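Local coordinates for ORF131 protein (Ralstonia metallidurans, PDB 2WTP), which binds copper and probably takes part in heavy-metal resistance, changing conformation when the metal binds, at residues A55-V66 and N74-R84. Numbering follows the deposited sequence.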
loop_
_atom_site.group_PDB
_atom_site.type_symbol
_atom_site.label_atom_id
_atom_site.label_comp_id
_atom_site.label_asym_id
_atom_site.label_seq_id
_atom_site.Cartn_x
_atom_site.Cartn_y
_atom_site.Cartn_z
ATOM N N ALA A 55 8.175 -2.995 15.335
ATOM C CA ALA A 55 9.468 -2.969 14.685
ATOM C C ALA A 55 10.107 -1.625 14.852
ATOM O O ALA A 55 9.430 -0.675 15.218
ATOM C CB ALA A 55 9.228 -3.174 13.143
ATOM N N GLY A 56 11.418 -1.585 14.557
ATOM C CA GLY A 56 12.081 -0.268 14.489
ATOM C C GLY A 56 12.053 0.355 13.097
ATOM O O GLY A 56 12.131 -0.368 12.094
ATOM N N GLN A 57 11.903 1.687 13.035
ATOM C CA GLN A 57 11.979 2.365 11.772
ATOM C C GLN A 57 13.205 2.092 10.960
ATOM O O GLN A 57 13.103 2.092 9.688
ATOM C CB GLN A 57 11.791 3.868 12.041
ATOM C CG GLN A 57 11.871 4.743 10.819
ATOM C CD GLN A 57 12.087 6.220 11.170
ATOM O OE1 GLN A 57 11.912 6.666 12.355
ATOM N NE2 GLN A 57 12.519 6.984 10.132
ATOM N N SER A 58 14.327 1.763 11.629
ATOM C CA SER A 58 15.529 1.506 10.850
ATOM C C SER A 58 15.488 0.232 10.027
ATOM O O SER A 58 16.339 0.014 9.169
ATOM C CB SER A 58 16.739 1.493 11.812
ATOM O OG SER A 58 16.631 0.367 12.640
ATOM N N GLN A 59 14.492 -0.634 10.254
ATOM C CA GLN A 59 14.330 -1.854 9.469
ATOM C C GLN A 59 13.178 -1.765 8.454
ATOM O O GLN A 59 12.932 -2.736 7.768
ATOM C CB GLN A 59 14.115 -3.040 10.445
ATOM C CG GLN A 59 15.462 -3.375 11.143
ATOM C CD GLN A 59 16.522 -3.916 10.207
ATOM O OE1 GLN A 59 16.243 -4.889 9.495
ATOM N NE2 GLN A 59 17.708 -3.328 10.233
ATOM N N ALA A 60 12.492 -0.631 8.437
ATOM C CA ALA A 60 11.352 -0.541 7.514
ATOM C C ALA A 60 11.818 -0.275 6.101
ATOM O O ALA A 60 12.746 0.493 5.857
ATOM C CB ALA A 60 10.458 0.625 7.992
ATOM N N SER A 61 11.059 -0.832 5.146
ATOM C CA SER A 61 11.410 -0.688 3.736
ATOM C C SER A 61 10.672 0.497 3.114
ATOM O O SER A 61 10.985 0.890 1.993
ATOM C CB SER A 61 11.070 -1.920 2.908
ATOM O OG SER A 61 9.830 -2.442 3.227
ATOM N N ARG A 62 9.697 1.093 3.794
ATOM C CA ARG A 62 9.040 2.331 3.330
ATOM C C ARG A 62 8.353 3.024 4.523
ATOM O O ARG A 62 8.150 2.341 5.543
ATOM C CB ARG A 62 8.032 2.096 2.230
ATOM C CG ARG A 62 6.908 1.119 2.662
ATOM C CD ARG A 62 5.745 1.032 1.585
ATOM N NE ARG A 62 4.947 -0.161 1.856
ATOM C CZ ARG A 62 3.727 -0.314 1.394
ATOM N NH1 ARG A 62 3.104 0.670 0.794
ATOM N NH2 ARG A 62 3.151 -1.491 1.579
ATOM N N ILE A 63 8.010 4.283 4.361
ATOM C CA ILE A 63 7.245 5.012 5.412
ATOM C C ILE A 63 5.959 5.428 4.725
ATOM O O ILE A 63 5.955 6.071 3.608
ATOM C CB ILE A 63 8.000 6.272 5.825
ATOM C CG1 ILE A 63 9.278 5.897 6.480
ATOM C CG2 ILE A 63 7.185 7.053 6.838
ATOM C CD1 ILE A 63 10.226 7.105 6.748
ATOM N N ILE A 64 4.813 5.030 5.326
ATOM C CA ILE A 64 3.489 5.372 4.742
ATOM C C ILE A 64 2.966 6.547 5.598
ATOM O O ILE A 64 2.880 6.463 6.824
ATOM C CB ILE A 64 2.540 4.169 4.888
ATOM C CG1 ILE A 64 2.998 3.048 3.945
ATOM C CG2 ILE A 64 1.116 4.592 4.441
ATOM C CD1 ILE A 64 2.155 1.805 4.048
ATOM N N ASP A 65 2.634 7.667 4.951
ATOM C CA ASP A 65 2.019 8.801 5.634
ATOM C C ASP A 65 0.530 8.476 5.928
ATOM O O ASP A 65 -0.233 8.077 5.059
ATOM C CB ASP A 65 2.099 10.035 4.680
ATOM C CG ASP A 65 1.974 11.357 5.405
ATOM O OD1 ASP A 65 1.921 11.366 6.647
ATOM O OD2 ASP A 65 1.926 12.400 4.717
ATOM N N VAL A 66 0.129 8.639 7.173
ATOM C CA VAL A 66 -1.262 8.394 7.570
ATOM C C VAL A 66 -1.999 9.752 7.588
ATOM O O VAL A 66 -1.695 10.610 8.385
ATOM C CB VAL A 66 -1.236 7.719 8.991
ATOM C CG1 VAL A 66 -2.669 7.647 9.632
ATOM C CG2 VAL A 66 -0.602 6.291 8.906
ATOM N N ASN A 74 -2.032 -1.618 1.342
ATOM C CA ASN A 74 -1.686 -3.034 1.145
ATOM C C ASN A 74 -0.289 -3.318 1.596
ATOM O O ASN A 74 0.614 -2.597 1.195
ATOM C CB ASN A 74 -1.776 -3.400 -0.359
ATOM C CG ASN A 74 -3.145 -3.418 -0.917
ATOM O OD1 ASN A 74 -4.161 -3.553 -0.271
ATOM N ND2 ASN A 74 -3.214 -3.247 -2.237
ATOM N N VAL A 75 -0.116 -4.353 2.408
ATOM C CA VAL A 75 1.255 -4.799 2.808
ATOM C C VAL A 75 1.348 -6.266 2.561
ATOM O O VAL A 75 0.383 -7.034 2.411
ATOM C CB VAL A 75 1.506 -4.509 4.298
ATOM C CG1 VAL A 75 1.301 -2.975 4.573
ATOM C CG2 VAL A 75 0.603 -5.369 5.256
ATOM N N ASP A 76 2.598 -6.709 2.449
ATOM C CA ASP A 76 2.864 -8.125 2.337
ATOM C C ASP A 76 3.050 -8.765 3.719
ATOM O O ASP A 76 3.523 -8.159 4.670
ATOM C CB ASP A 76 4.183 -8.332 1.571
ATOM C CG ASP A 76 4.078 -7.973 0.092
ATOM O OD1 ASP A 76 2.987 -8.147 -0.514
ATOM O OD2 ASP A 76 5.101 -7.424 -0.413
ATOM N N SER A 77 2.701 -10.051 3.735
ATOM C CA SER A 77 3.139 -10.863 4.925
ATOM C C SER A 77 4.641 -10.661 5.100
ATOM O O SER A 77 5.431 -10.777 4.141
ATOM C CB SER A 77 2.905 -12.322 4.632
ATOM O OG SER A 77 1.548 -12.710 4.852
ATOM N N GLY A 78 5.092 -10.435 6.334
ATOM C CA GLY A 78 6.515 -10.271 6.597
ATOM C C GLY A 78 7.100 -8.912 6.329
ATOM O O GLY A 78 8.249 -8.674 6.610
ATOM N N GLU A 79 6.317 -8.038 5.692
ATOM C CA GLU A 79 6.903 -6.694 5.389
ATOM C C GLU A 79 7.076 -5.851 6.616
ATOM O O GLU A 79 6.201 -5.943 7.553
ATOM C CB GLU A 79 5.926 -5.994 4.441
ATOM C CG GLU A 79 6.480 -4.701 3.708
ATOM C CD GLU A 79 5.454 -4.003 2.765
ATOM O OE1 GLU A 79 4.386 -4.513 2.553
ATOM O OE2 GLU A 79 5.788 -2.882 2.311
ATOM N N THR A 80 8.133 -5.052 6.706
ATOM C CA THR A 80 8.324 -4.142 7.820
ATOM C C THR A 80 8.088 -2.741 7.255
ATOM O O THR A 80 8.750 -2.286 6.337
ATOM C CB THR A 80 9.734 -4.202 8.444
ATOM O OG1 THR A 80 9.935 -5.535 8.939
ATOM C CG2 THR A 80 9.828 -3.222 9.628
ATOM N N VAL A 81 7.077 -2.071 7.807
ATOM C CA VAL A 81 6.552 -0.778 7.279
ATOM C C VAL A 81 6.517 0.190 8.395
ATOM O O VAL A 81 6.071 -0.161 9.539
ATOM C CB VAL A 81 5.088 -0.980 6.744
ATOM C CG1 VAL A 81 4.573 0.326 6.204
ATOM C CG2 VAL A 81 5.071 -2.040 5.612
ATOM N N ALA A 82 6.940 1.411 8.128
ATOM C CA ALA A 82 6.785 2.470 9.122
ATOM C C ALA A 82 5.644 3.362 8.733
ATOM O O ALA A 82 5.328 3.530 7.514
ATOM C CB ALA A 82 8.115 3.290 9.192
ATOM N N PHE A 83 4.888 3.785 9.748
ATOM C CA PHE A 83 3.740 4.643 9.513
ATOM C C PHE A 83 3.982 5.972 10.191
ATOM O O PHE A 83 4.434 6.005 11.352
ATOM C CB PHE A 83 2.508 3.986 10.132
ATOM C CG PHE A 83 2.083 2.691 9.433
ATOM C CD1 PHE A 83 1.211 2.716 8.360
ATOM C CD2 PHE A 83 2.665 1.457 9.811
ATOM C CE1 PHE A 83 0.812 1.486 7.737
ATOM C CE2 PHE A 83 2.317 0.271 9.197
ATOM C CZ PHE A 83 1.389 0.286 8.129
ATOM N N ARG A 84 3.697 7.030 9.487
ATOM C CA ARG A 84 4.017 8.403 9.937
ATOM C C ARG A 84 2.754 9.221 10.132
ATOM O O ARG A 84 1.914 9.252 9.238
ATOM C CB ARG A 84 4.926 9.056 8.863
ATOM C CG ARG A 84 5.032 10.621 8.917
ATOM C CD ARG A 84 6.322 11.253 8.085
ATOM N NE ARG A 84 7.119 12.123 9.037
ATOM C CZ ARG A 84 8.287 11.816 9.550
ATOM N NH1 ARG A 84 8.926 10.757 9.103
ATOM N NH2 ARG A 84 8.872 12.586 10.470
HETATM O O HOH W 1 10.033 -5.021 4.462
#
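Ile64 CD1 rests in a notch made by Val81 CG1, 3.6 Å away, and Phe83 CE1, and the same methyl also lies 3.6 Å above the guanidinium plane of Arg62, off centre toward the rim. Val81 CG1 in turn lies over one face of the Phe83 ring, toward its rim, and Val66 CG2 meets that ring's edge at CD1. Leu105 of helix 105-108 packs on both Val66 and Phe83, so this face of the sheet turns to the protein interior. On the opposite face Ala82 CB is a small knob between Ala60 CB, at 3.7 Å, and Ile63 CG1, and Ile63 CG2 leans on Arg84 CB. Thr80 CG2, set anti to its own nitrogen, fits against Ala55 CB at 3.6 Å and lies close to Gln59 O.

Strand 63-65 runs parallel to strand 80-84 as the outermost strand, within this chain, of the mixed sheet, through a ladder from Ala82 N-Arg62 O to Val66 N-Arg84 O.

The extended Arg62 chain reaches past this ladder to strand 74-76. Arg62 NE, at 2.9 Å, and Arg62 NH2 both grip Glu79 OE2 from one face of a carboxylate nearly coplanar with the guanidinium; Arg62 NH2 also bonds Asn74 O at 2.8 Å, in the plane of that carbonyl and of the guanidinium. Asp76 N holds Glu79 OE1, and Tyr72 of the second subunit also bonds Glu79 OE2, which would favour a charged carboxylate and fix its rotation at the dimer interface.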